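Local structure of probable leucine/isoleucine/valine-binding protein (Rhodopirellula baltica, 4KV7) at residues Y68-T73 against T95-T100; M145-V150 against R181-V186; Q271-F276 against V302-Y307; L280-E285 against F339-G344. The protein is of unknown function but probably binds branched-chain amino acids or a related ligand. The protein carries 1 engineered substitution. One frame throughout, in Å; residues are numbered along the deposited sequence. Where two conformers were deposited one is given.

How the contacts relate
Contact 1 comes first along the chain and contact 2 follows; contacts 3 and 4 come later and interlock, their segments alternating. In keeping with the two-lobed periplasmic binding protein fold, contact 1 joins the starts of helices 70-81 and 95-107 beside a bound formic acid, whereas contact 2 pairs helices 138-151 and 167-183 on the other lobe, the centres of contacts 1 and 2 being about 31 Å apart. Contacts 3 and 4 touch, about 11 Å apart between centres, Phe-276 and Pro-274 packing on Val-283 and Leu-343. Together they join the chain leaving strand 268-271, helices 281-293 and 301-319 and the loop 339-344, contact 4 lying about 31 Å between centres from contact 1.

Contact 1 of 4, residues Y68-T73 against T95-T100; sequences YEPART and TPTAIT. With FMT (formic acid), chain B.
The side chains of Tyr-68, Pro-70 and Thr-73 each cross Thr-97 at about a right angle, so the start of helix 70-81 lies against the first turns of helix 95-107 through the CG2 methyl of Thr-97. OG1 of Thr-97 takes the crowded position between backbone N and carbonyl carbon (chi1 49°), which leaves CG2 anti to the carbonyl carbon and among the three neighbours. Thr-73 presents its hydroxyl, and OG1 comes to 3.2 Å from Thr-97 CG2. This is a close oxygen-to-methyl contact; the two hydroxyls bond outside the pair, Thr-73 OG1 to Asp-66 and Thr-97 OG1 to the carbonyl of Val-93. Pro-70 lies with CG over the helix backbone, 3.8 Å from CB of Pro-96, while its CB meets Thr-100 OG1 at 3.4 Å. Tyr-68 has CG anti to its backbone N (chi1 -170°), which carries the ring alongside Pro-96 and its hydroxyl out to the formic acid. There O2 sits in the plane of the ring, with Tyr-68 OH donating to it over 2.7 Å. Thr-95 supplies two more donors: its backbone N reaches O2 at 2.8 Å (163° at the hydrogen), and its OG1 reaches O1 at 2.6 Å. Tyr-138 also bonds the ligand, and Gln-164 the Tyr-68 hydroxyl. The formic acid probably came from the crystallisation liquor, but a carboxyl group at the N-terminal end of helix 95-107 would probably be stabilised there, consistent with a pocket that could receive an amino acid carboxylate, as in leucine-binding relatives.

Contact 2 of 4, residues M145-V150 against R181-V186; sequences MVDALV and RRHQSV
The polar part of this contact converges on a single oxygen, OD1 of Asp-147. His-183 donates to it from NE2 over 2.8 Å, at 161° and nearly in the ring plane, and Asp-147 OD1 receives it on its anti lone pair; the ring and the carboxylate stand almost perpendicular. Arg-182 adds a salt bridge, its NH1 3.2 Å from the same OD1 and coming from above the carboxylate plane, with the oxygen at the guanidinium edge. The arginine chain bends at chi3 (61°) to bring this end round. A water donates to Asp-147 OD1 at 2.7 Å and accepts from Arg-182 NE. An alanine at Asp-147 would remove the one acceptor shared by these partners and would probably loosen the polar link between the two helices. The carboxylate at NE2 may favour the charged imidazole, though Arg-182 on the same oxygen would partly offset this.

Apolar contacts lie beside this network. Val-150 and His-183 meet tip to tip: CG1 stands over one face of the ring, 4.1 Å from its centroid, in a CH-pi contact. Val-146 slides past the same ring, its CG1 4.1 Å from His-183 CD2.

Helix 138-151 is thus joined to the region of Arg-182 and His-183 at the surface, a pairing of neighbouring helices that pack against a sheet, as in the alpha/beta lobes of periplasmic binding proteins.

Contact 3 of 4, residues Q271-F276 against V302-Y307; sequences QVVPHF and VSLEGY
Segment 271-276 leaves strand 268-271 and passes irregularly across the side of helix 301-319, with CA of Val-273 6.3 Å from CA of Glu-305 and no hydrogen bond between the two segments. Leu-304 is the main helix side chain here. CG is anti to the backbone N (chi1 173°), and its CD2 methyl lodges in the curve of the other segment, 3.1 Å from the carbonyl O of Pro-274 and 4.3 Å from CB of Phe-276. Val-273 straddles two helix residues: CG2 slides past Leu-304, 3.8 Å from its CD2, while CG1 rests on the CA and CB of Glu-305. An alanine in place of Val-273 would strip away both branches and would probably loosen the fit of the loop against Leu-304 and Glu-305.

The arrangement is consistent with one of the hinge crossings between the two lobes of a periplasmic binding protein: Gln-271 pairs by its backbone with Trp-361 in the large sheet, and a few residues on, the chain lies against helix 301-319, probably of the other lobe. The extended Glu-305 chain crosses Val-272 obliquely, its OE1 3.3 Å from CG2 of that valine. Its charge is answered by a salt bridge from OE2 to Arg-135, so this buried carboxylate has a partner. Further along, the His-275 imidazole covers the Phe-276 ring, CE1 standing 3.7 Å above the plane over its centre, while NE2 bonds Ser-370.

Contact 4 of 4, residues L280-E285 against F339-G344; sequences LPLVRE and FDIGLG
Gly-342 faces the start of helix 281-293 in a backbone conformation with positive phi (92°) where a side chain would not fit: a CB would strike the backbone N of Leu-282 and crowd CB of Pro-281. The close approach lets the glycine carbonyl meet the helix directly. Leu-282 N donates to Gly-342 O at 3.0 Å, straight at the hydrogen (166°), though the nitrogen lies above the carbonyl plane. Gly-342 is held in turn by an Asx turn, its N donating to Asp-340 OD1 at 3.0 Å.

Beside this bond the aliphatic side chains lie together. Leu-282, with CG anti to the backbone N (chi1 179°), lies side by side with Ile-341 and Leu-343, all pointing the same way. Its CD1 is only 3.5 Å from Ile-341 CD1, tighter than usual for carbons, and also meets Leu-343 CG at 3.8 Å. Leu-282 was modelled in two conformers, and the close distance is that of the conformer described here. At the N-cap position, Leu-280 sets CD1 against the carbonyl O of Leu-343 at 3.3 Å. Leu-304 and Ile-308 of helix 301-319 also touch Leu-282.

A water completes the contact, donating to Glu-285 OE1 at 2.6 Å and to the carbonyl O of Ile-341. Glu-285 OE1 also pairs with Arg-311. The loop 339-344 supplies acceptors to the N-H of Leu-282 in the first helical turn and to a water, so the helix start is likely to be held by one direct backbone bond and a water bridge as well as by apolar contacts.

Contact 1 of 4, residues Y68-T73 against T95-T100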
# COMPACT_ATOMS: atom_id res chain seq x y z
N TYR A 68 12.45 2.50 -5.44
CA TYR A 68 11.21 2.66 -6.21
C TYR A 68 11.54 2.88 -7.69
O TYR A 68 10.91 3.68 -8.39
CB TYR A 68 10.35 3.78 -5.61
CG TYR A 68 8.92 3.93 -6.13
CD1 TYR A 68 8.12 2.83 -6.44
CD2 TYR A 68 8.37 5.20 -6.28
CE1 TYR A 68 6.81 3.01 -6.89
CE2 TYR A 68 7.07 5.38 -6.70
CZ TYR A 68 6.30 4.28 -7.02
OH TYR A 68 5.02 4.49 -7.46
N GLU A 69 12.52 2.12 -8.17
CA GLU A 69 12.91 2.13 -9.58
C GLU A 69 12.99 0.72 -10.15
O GLU A 69 13.81 -0.08 -9.71
CB GLU A 69 14.24 2.87 -9.75
CG GLU A 69 14.12 4.37 -9.57
CD GLU A 69 13.24 5.04 -10.62
OE1 GLU A 69 12.94 4.42 -11.67
OE2 GLU A 69 12.83 6.20 -10.40
N PRO A 70 12.15 0.43 -11.16
CA PRO A 70 12.14 -0.92 -11.75
C PRO A 70 13.49 -1.39 -12.28
O PRO A 70 13.74 -2.60 -12.26
CB PRO A 70 11.13 -0.78 -12.90
CG PRO A 70 10.19 0.27 -12.42
CD PRO A 70 11.04 1.26 -11.66
N ALA A 71 14.35 -0.48 -12.72
CA ALA A 71 15.68 -0.86 -13.18
C ALA A 71 16.50 -1.54 -12.08
O ALA A 71 17.38 -2.35 -12.37
CB ALA A 71 16.44 0.35 -13.73
N ARG A 72 16.22 -1.19 -10.83
CA ARG A 72 16.88 -1.83 -9.70
C ARG A 72 16.11 -3.03 -9.18
O ARG A 72 16.71 -3.96 -8.64
CB ARG A 72 17.15 -0.81 -8.59
CG ARG A 72 18.14 0.25 -9.02
CD ARG A 72 18.12 1.47 -8.11
NE ARG A 72 18.58 1.15 -6.76
CZ ARG A 72 18.61 2.03 -5.77
NH1 ARG A 72 18.17 3.27 -5.96
NH2 ARG A 72 19.05 1.67 -4.57
N THR A 73 14.79 -3.02 -9.35
CA THR A 73 13.96 -4.14 -8.93
C THR A 73 14.37 -5.43 -9.62
O THR A 73 14.45 -6.47 -8.98
CB THR A 73 12.48 -3.87 -9.24
OG1 THR A 73 12.09 -2.61 -8.68
CG2 THR A 73 11.59 -4.97 -8.66
N THR A 95 3.88 -0.22 -8.06
CA THR A 95 3.28 -0.79 -9.26
C THR A 95 4.26 -1.01 -10.41
O THR A 95 4.39 -2.14 -10.88
CB THR A 95 2.05 0.04 -9.69
OG1 THR A 95 1.06 -0.00 -8.65
CG2 THR A 95 1.46 -0.47 -10.99
N PRO A 96 4.97 0.04 -10.87
CA PRO A 96 5.92 -0.25 -11.95
C PRO A 96 7.02 -1.23 -11.51
O PRO A 96 7.50 -2.02 -12.33
CB PRO A 96 6.51 1.13 -12.29
CG PRO A 96 6.20 1.99 -11.08
CD PRO A 96 4.90 1.49 -10.57
N THR A 97 7.39 -1.19 -10.24
CA THR A 97 8.32 -2.16 -9.68
C THR A 97 7.71 -3.58 -9.69
O THR A 97 8.34 -4.53 -10.16
CB THR A 97 8.73 -1.76 -8.28
OG1 THR A 97 7.53 -1.45 -7.56
CG2 THR A 97 9.64 -0.52 -8.30
N ALA A 98 6.47 -3.73 -9.20
CA ALA A 98 5.81 -5.04 -9.23
C ALA A 98 5.70 -5.59 -10.65
O ALA A 98 5.85 -6.79 -10.87
CB ALA A 98 4.43 -4.98 -8.58
N ILE A 99 5.42 -4.73 -11.61
CA ILE A 99 5.25 -5.19 -12.98
C ILE A 99 6.56 -5.81 -13.51
O ILE A 99 6.54 -6.79 -14.26
CB ILE A 99 4.67 -4.06 -13.86
CG1 ILE A 99 3.19 -3.87 -13.50
CG2 ILE A 99 4.85 -4.38 -15.33
CD1 ILE A 99 2.58 -2.59 -14.04
N THR A 100 7.69 -5.25 -13.10
CA THR A 100 9.00 -5.84 -13.38
C THR A 100 9.27 -7.10 -12.54
O THR A 100 9.84 -8.08 -13.04
CB THR A 100 10.10 -4.79 -13.13
OG1 THR A 100 9.92 -3.70 -14.06
CG2 THR A 100 11.49 -5.38 -13.29
C FMT B . 2.32 2.49 -6.70
O1 FMT B . 1.44 1.62 -6.66
O2 FMT B . 3.35 2.43 -7.39

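Contact 2 of 4, residues M145-V150 against R181-V186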
# COMPACT_ATOMS: atom_id res chain seq x y z
N MSE A 145 -14.09 6.95 -3.06
CA MSE A 145 -13.94 8.40 -3.14
C MSE A 145 -14.98 9.02 -4.06
O MSE A 145 -15.65 9.99 -3.68
CB MSE A 145 -12.55 8.76 -3.68
CG MSE A 145 -11.39 8.43 -2.78
SE MSE A 145 -9.82 8.87 -3.78
CE MSE A 145 -8.46 8.75 -2.38
N VAL A 146 -15.08 8.50 -5.28
CA VAL A 146 -15.96 9.09 -6.27
C VAL A 146 -17.41 9.01 -5.82
O VAL A 146 -18.15 10.00 -5.91
CB VAL A 146 -15.75 8.47 -7.66
CG1 VAL A 146 -16.90 8.84 -8.61
CG2 VAL A 146 -14.39 8.88 -8.23
N ASP A 147 -17.84 7.85 -5.33
CA ASP A 147 -19.22 7.72 -4.87
C ASP A 147 -19.51 8.71 -3.75
O ASP A 147 -20.58 9.32 -3.72
CB ASP A 147 -19.51 6.30 -4.39
CG ASP A 147 -19.59 5.28 -5.52
OD1 ASP A 147 -19.75 5.68 -6.69
OD2 ASP A 147 -19.49 4.07 -5.23
N ALA A 148 -18.56 8.88 -2.84
CA ALA A 148 -18.78 9.79 -1.72
C ALA A 148 -18.82 11.25 -2.16
O ALA A 148 -19.61 12.03 -1.63
CB ALA A 148 -17.73 9.59 -0.67
N LEU A 149 -17.97 11.62 -3.11
CA LEU A 149 -17.97 12.97 -3.64
C LEU A 149 -19.28 13.30 -4.33
O LEU A 149 -19.87 14.36 -4.10
CB LEU A 149 -16.79 13.16 -4.61
CG LEU A 149 -15.42 13.24 -3.94
CD1 LEU A 149 -14.32 12.98 -4.95
CD2 LEU A 149 -15.25 14.61 -3.29
N VAL A 150 -19.73 12.39 -5.18
CA VAL A 150 -20.97 12.59 -5.91
C VAL A 150 -22.16 12.66 -4.96
O VAL A 150 -23.07 13.45 -5.16
CB VAL A 150 -21.16 11.50 -6.99
CG1 VAL A 150 -22.54 11.56 -7.61
CG2 VAL A 150 -20.07 11.63 -8.06
N ARG A 181 -17.72 6.91 -14.53
CA ARG A 181 -18.57 6.41 -15.61
C ARG A 181 -19.82 5.71 -15.11
O ARG A 181 -20.79 5.61 -15.83
CB ARG A 181 -17.78 5.49 -16.53
CG ARG A 181 -16.95 6.25 -17.51
CD ARG A 181 -16.21 5.33 -18.46
NE ARG A 181 -15.82 6.07 -19.66
CZ ARG A 181 -14.78 5.78 -20.43
NH1 ARG A 181 -13.99 4.76 -20.13
NH2 ARG A 181 -14.53 6.52 -21.50
N ARG A 182 -19.81 5.25 -13.88
CA ARG A 182 -21.00 4.64 -13.33
C ARG A 182 -22.08 5.69 -13.10
O ARG A 182 -23.27 5.38 -13.13
CB ARG A 182 -20.65 3.94 -12.02
CG ARG A 182 -21.44 2.68 -11.76
CD ARG A 182 -20.91 1.98 -10.50
NE ARG A 182 -21.05 2.84 -9.33
CZ ARG A 182 -22.21 3.12 -8.74
NH1 ARG A 182 -22.23 3.93 -7.69
NH2 ARG A 182 -23.34 2.61 -9.20
N HIS A 183 -21.66 6.93 -12.88
CA HIS A 183 -22.57 8.05 -12.64
C HIS A 183 -22.89 8.87 -13.88
O HIS A 183 -23.95 9.48 -13.96
CB HIS A 183 -21.98 8.99 -11.58
CG HIS A 183 -21.83 8.34 -10.25
ND1 HIS A 183 -22.90 8.11 -9.41
CD2 HIS A 183 -20.73 7.86 -9.61
CE1 HIS A 183 -22.47 7.52 -8.31
NE2 HIS A 183 -21.16 7.35 -8.41
N GLN A 184 -21.97 8.91 -14.83
CA GLN A 184 -22.15 9.77 -15.99
C GLN A 184 -21.24 9.30 -17.11
O GLN A 184 -20.06 9.07 -16.88
CB GLN A 184 -21.78 11.22 -15.63
CG GLN A 184 -21.97 12.20 -16.78
CD GLN A 184 -21.60 13.62 -16.40
OE1 GLN A 184 -21.83 14.06 -15.28
NE2 GLN A 184 -21.01 14.35 -17.35
N SER A 185 -21.78 9.15 -18.31
CA SER A 185 -20.94 8.78 -19.44
C SER A 185 -20.01 9.93 -19.82
O SER A 185 -20.44 11.07 -19.95
CB SER A 185 -21.80 8.34 -20.63
OG SER A 185 -22.51 7.15 -20.31
N VAL A 186 -18.73 9.62 -19.99
CA VAL A 186 -17.70 10.61 -20.26
C VAL A 186 -16.66 10.04 -21.20
O VAL A 186 -16.46 8.82 -21.25
CB VAL A 186 -16.97 11.05 -18.96
CG1 VAL A 186 -17.91 11.80 -18.02
CG2 VAL A 186 -16.36 9.86 -18.25
O HOH W 1 -18.76 4.53 -8.98

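Contact 3 of 4, residues Q271-F276 against V302-Y307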
# COMPACT_ATOMS: atom_id res chain seq x y z
N GLN A 271 -7.30 4.58 3.30
CA GLN A 271 -6.36 3.57 3.76
C GLN A 271 -6.88 2.16 3.50
O GLN A 271 -8.09 1.94 3.40
CB GLN A 271 -6.07 3.75 5.25
CG GLN A 271 -5.65 5.16 5.64
CD GLN A 271 -4.49 5.68 4.82
OE1 GLN A 271 -3.48 5.00 4.66
NE2 GLN A 271 -4.63 6.89 4.30
N VAL A 272 -5.95 1.21 3.44
CA VAL A 272 -6.28 -0.19 3.26
C VAL A 272 -6.15 -0.97 4.57
O VAL A 272 -6.22 -2.20 4.57
CB VAL A 272 -5.44 -0.83 2.15
CG1 VAL A 272 -5.73 -0.16 0.81
CG2 VAL A 272 -3.95 -0.76 2.49
N VAL A 273 -5.97 -0.24 5.65
CA VAL A 273 -5.88 -0.77 7.01
C VAL A 273 -6.70 0.14 7.91
O VAL A 273 -6.93 1.31 7.57
CB VAL A 273 -4.41 -0.80 7.52
CG1 VAL A 273 -3.57 -1.77 6.70
CG2 VAL A 273 -3.80 0.60 7.51
N PRO A 274 -7.17 -0.37 9.06
CA PRO A 274 -7.84 0.50 10.03
C PRO A 274 -6.84 1.48 10.64
O PRO A 274 -5.64 1.43 10.36
CB PRO A 274 -8.37 -0.49 11.07
CG PRO A 274 -7.43 -1.64 10.98
CD PRO A 274 -7.07 -1.76 9.53
N HIS A 275 -7.33 2.40 11.46
CA HIS A 275 -6.45 3.41 12.00
C HIS A 275 -5.53 2.78 13.04
O HIS A 275 -5.95 1.93 13.81
CB HIS A 275 -7.24 4.55 12.63
CG HIS A 275 -6.44 5.80 12.74
ND1 HIS A 275 -5.39 5.94 13.63
CD2 HIS A 275 -6.48 6.96 12.03
CE1 HIS A 275 -4.84 7.13 13.48
NE2 HIS A 275 -5.49 7.77 12.52
N PHE A 276 -4.27 3.20 13.06
CA PHE A 276 -3.31 2.65 14.02
C PHE A 276 -3.60 3.03 15.46
O PHE A 276 -3.01 2.46 16.38
CB PHE A 276 -1.87 2.99 13.63
CG PHE A 276 -1.62 4.44 13.35
CD1 PHE A 276 -1.47 5.34 14.39
CD2 PHE A 276 -1.51 4.91 12.05
CE1 PHE A 276 -1.22 6.68 14.14
CE2 PHE A 276 -1.26 6.24 11.79
CZ PHE A 276 -1.11 7.13 12.83
N VAL A 302 1.44 2.64 7.08
CA VAL A 302 2.32 1.83 6.27
C VAL A 302 2.88 0.66 7.08
O VAL A 302 2.81 -0.50 6.65
CB VAL A 302 3.47 2.68 5.67
CG1 VAL A 302 4.40 1.81 4.86
CG2 VAL A 302 2.92 3.81 4.81
N SER A 303 3.42 0.94 8.26
CA SER A 303 3.93 -0.17 9.05
C SER A 303 2.81 -1.07 9.58
O SER A 303 3.04 -2.26 9.77
CB SER A 303 4.85 0.28 10.17
OG SER A 303 4.22 1.18 11.05
N LEU A 304 1.62 -0.53 9.81
CA LEU A 304 0.49 -1.38 10.18
C LEU A 304 0.20 -2.37 9.05
O LEU A 304 -0.03 -3.55 9.31
CB LEU A 304 -0.74 -0.53 10.51
CG LEU A 304 -2.05 -1.29 10.74
CD1 LEU A 304 -1.88 -2.35 11.84
CD2 LEU A 304 -3.13 -0.31 11.13
N GLU A 305 0.22 -1.91 7.80
CA GLU A 305 0.05 -2.84 6.69
C GLU A 305 1.16 -3.91 6.66
O GLU A 305 0.88 -5.08 6.45
CB GLU A 305 -0.03 -2.10 5.35
CG GLU A 305 -0.32 -3.00 4.16
CD GLU A 305 -0.58 -2.24 2.87
OE1 GLU A 305 -0.69 -0.99 2.90
OE2 GLU A 305 -0.66 -2.90 1.81
N GLY A 306 2.41 -3.50 6.87
CA GLY A 306 3.50 -4.46 6.89
C GLY A 306 3.33 -5.49 7.99
O GLY A 306 3.57 -6.70 7.80
N TYR A 307 2.90 -5.03 9.16
CA TYR A 307 2.63 -5.92 10.28
C TYR A 307 1.54 -6.93 9.95
O TYR A 307 1.66 -8.12 10.26
CB TYR A 307 2.28 -5.10 11.53
CG TYR A 307 1.90 -5.94 12.71
CD1 TYR A 307 2.86 -6.54 13.50
CD2 TYR A 307 0.56 -6.15 13.03
CE1 TYR A 307 2.51 -7.33 14.58
CE2 TYR A 307 0.20 -6.93 14.11
CZ TYR A 307 1.17 -7.52 14.87
OH TYR A 307 0.76 -8.29 15.93

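Contact 4 of 4, residues L280-E285 against F339-G344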
# COMPACT_ATOMS: atom_id res chain seq x y z
N LEU A 280 -9.19 -2.12 17.83
CA LEU A 280 -9.37 -3.45 17.24
C LEU A 280 -8.24 -4.34 17.74
O LEU A 280 -7.09 -3.88 17.82
CB LEU A 280 -9.33 -3.38 15.72
CG LEU A 280 -10.57 -2.83 15.02
CD1 LEU A 280 -10.25 -2.51 13.57
CD2 LEU A 280 -11.71 -3.83 15.11
N PRO A 281 -8.53 -5.61 18.04
CA PRO A 281 -7.49 -6.47 18.63
C PRO A 281 -6.19 -6.53 17.83
O PRO A 281 -5.11 -6.48 18.42
CB PRO A 281 -8.17 -7.85 18.69
CG PRO A 281 -9.62 -7.53 18.83
CD PRO A 281 -9.84 -6.29 17.99
N LEU A 282 -6.27 -6.62 16.51
CA LEU A 282 -5.05 -6.66 15.69
C LEU A 282 -4.24 -5.39 15.86
O LEU A 282 -3.01 -5.44 15.92
CB LEU A 282 -5.38 -6.85 14.21
CG LEU A 282 -4.16 -6.89 13.26
CD1 LEU A 282 -4.46 -7.76 12.09
CD2 LEU A 282 -3.72 -5.50 12.76
N VAL A 283 -4.93 -4.26 15.89
CA VAL A 283 -4.22 -2.98 15.99
C VAL A 283 -3.54 -2.83 17.34
O VAL A 283 -2.43 -2.31 17.41
CB VAL A 283 -5.14 -1.79 15.66
CG1 VAL A 283 -4.36 -0.49 15.78
CG2 VAL A 283 -5.71 -1.93 14.26
N ARG A 284 -4.18 -3.28 18.41
CA ARG A 284 -3.53 -3.25 19.72
C ARG A 284 -2.28 -4.13 19.72
O ARG A 284 -1.25 -3.77 20.29
CB ARG A 284 -4.50 -3.70 20.82
CG ARG A 284 -5.76 -2.87 20.89
CD ARG A 284 -6.58 -3.19 22.12
NE ARG A 284 -6.96 -4.60 22.21
CZ ARG A 284 -8.05 -5.05 22.83
NH1 ARG A 284 -8.89 -4.21 23.40
NH2 ARG A 284 -8.30 -6.35 22.88
N GLU A 285 -2.37 -5.27 19.04
CA GLU A 285 -1.24 -6.18 18.90
C GLU A 285 -0.11 -5.55 18.07
O GLU A 285 1.07 -5.71 18.38
CB GLU A 285 -1.71 -7.52 18.31
CG GLU A 285 -2.49 -8.36 19.32
CD GLU A 285 -3.40 -9.42 18.69
OE1 GLU A 285 -3.52 -9.48 17.46
OE2 GLU A 285 -4.01 -10.19 19.46
N PHE A 339 -10.91 -16.20 7.29
CA PHE A 339 -10.21 -16.17 8.57
C PHE A 339 -10.30 -14.80 9.23
O PHE A 339 -10.64 -13.80 8.59
CB PHE A 339 -8.76 -16.65 8.43
CG PHE A 339 -7.88 -15.75 7.60
CD1 PHE A 339 -7.95 -15.77 6.21
CD2 PHE A 339 -6.95 -14.92 8.20
CE1 PHE A 339 -7.14 -14.96 5.45
CE2 PHE A 339 -6.13 -14.10 7.44
CZ PHE A 339 -6.23 -14.12 6.06
N ASP A 340 -10.00 -14.79 10.52
CA ASP A 340 -10.13 -13.60 11.33
C ASP A 340 -8.80 -13.36 12.03
O ASP A 340 -8.26 -14.26 12.67
CB ASP A 340 -11.23 -13.82 12.37
CG ASP A 340 -11.45 -12.63 13.28
OD1 ASP A 340 -11.09 -11.50 12.89
OD2 ASP A 340 -11.99 -12.84 14.39
N ILE A 341 -8.25 -12.16 11.87
CA ILE A 341 -7.02 -11.81 12.59
C ILE A 341 -7.22 -10.61 13.51
O ILE A 341 -6.25 -9.99 13.94
CB ILE A 341 -5.80 -11.57 11.65
CG1 ILE A 341 -6.11 -10.49 10.61
CG2 ILE A 341 -5.38 -12.86 10.97
CD1 ILE A 341 -4.93 -10.23 9.66
N GLY A 342 -8.47 -10.27 13.80
CA GLY A 342 -8.75 -9.19 14.73
C GLY A 342 -8.93 -7.83 14.10
O GLY A 342 -8.73 -6.81 14.77
N LEU A 343 -9.31 -7.81 12.82
CA LEU A 343 -9.55 -6.56 12.08
C LEU A 343 -10.99 -6.08 12.15
O LEU A 343 -11.32 -5.01 11.66
CB LEU A 343 -9.15 -6.74 10.62
CG LEU A 343 -7.66 -6.68 10.38
CD1 LEU A 343 -7.32 -7.09 8.97
CD2 LEU A 343 -7.17 -5.26 10.65
N GLY A 344 -11.86 -6.89 12.75
CA GLY A 344 -13.26 -6.51 12.89
C GLY A 344 -14.14 -7.12 11.81
O GLY A 344 -15.37 -7.17 11.96
O HOH W 2 -5.47 -10.67 16.17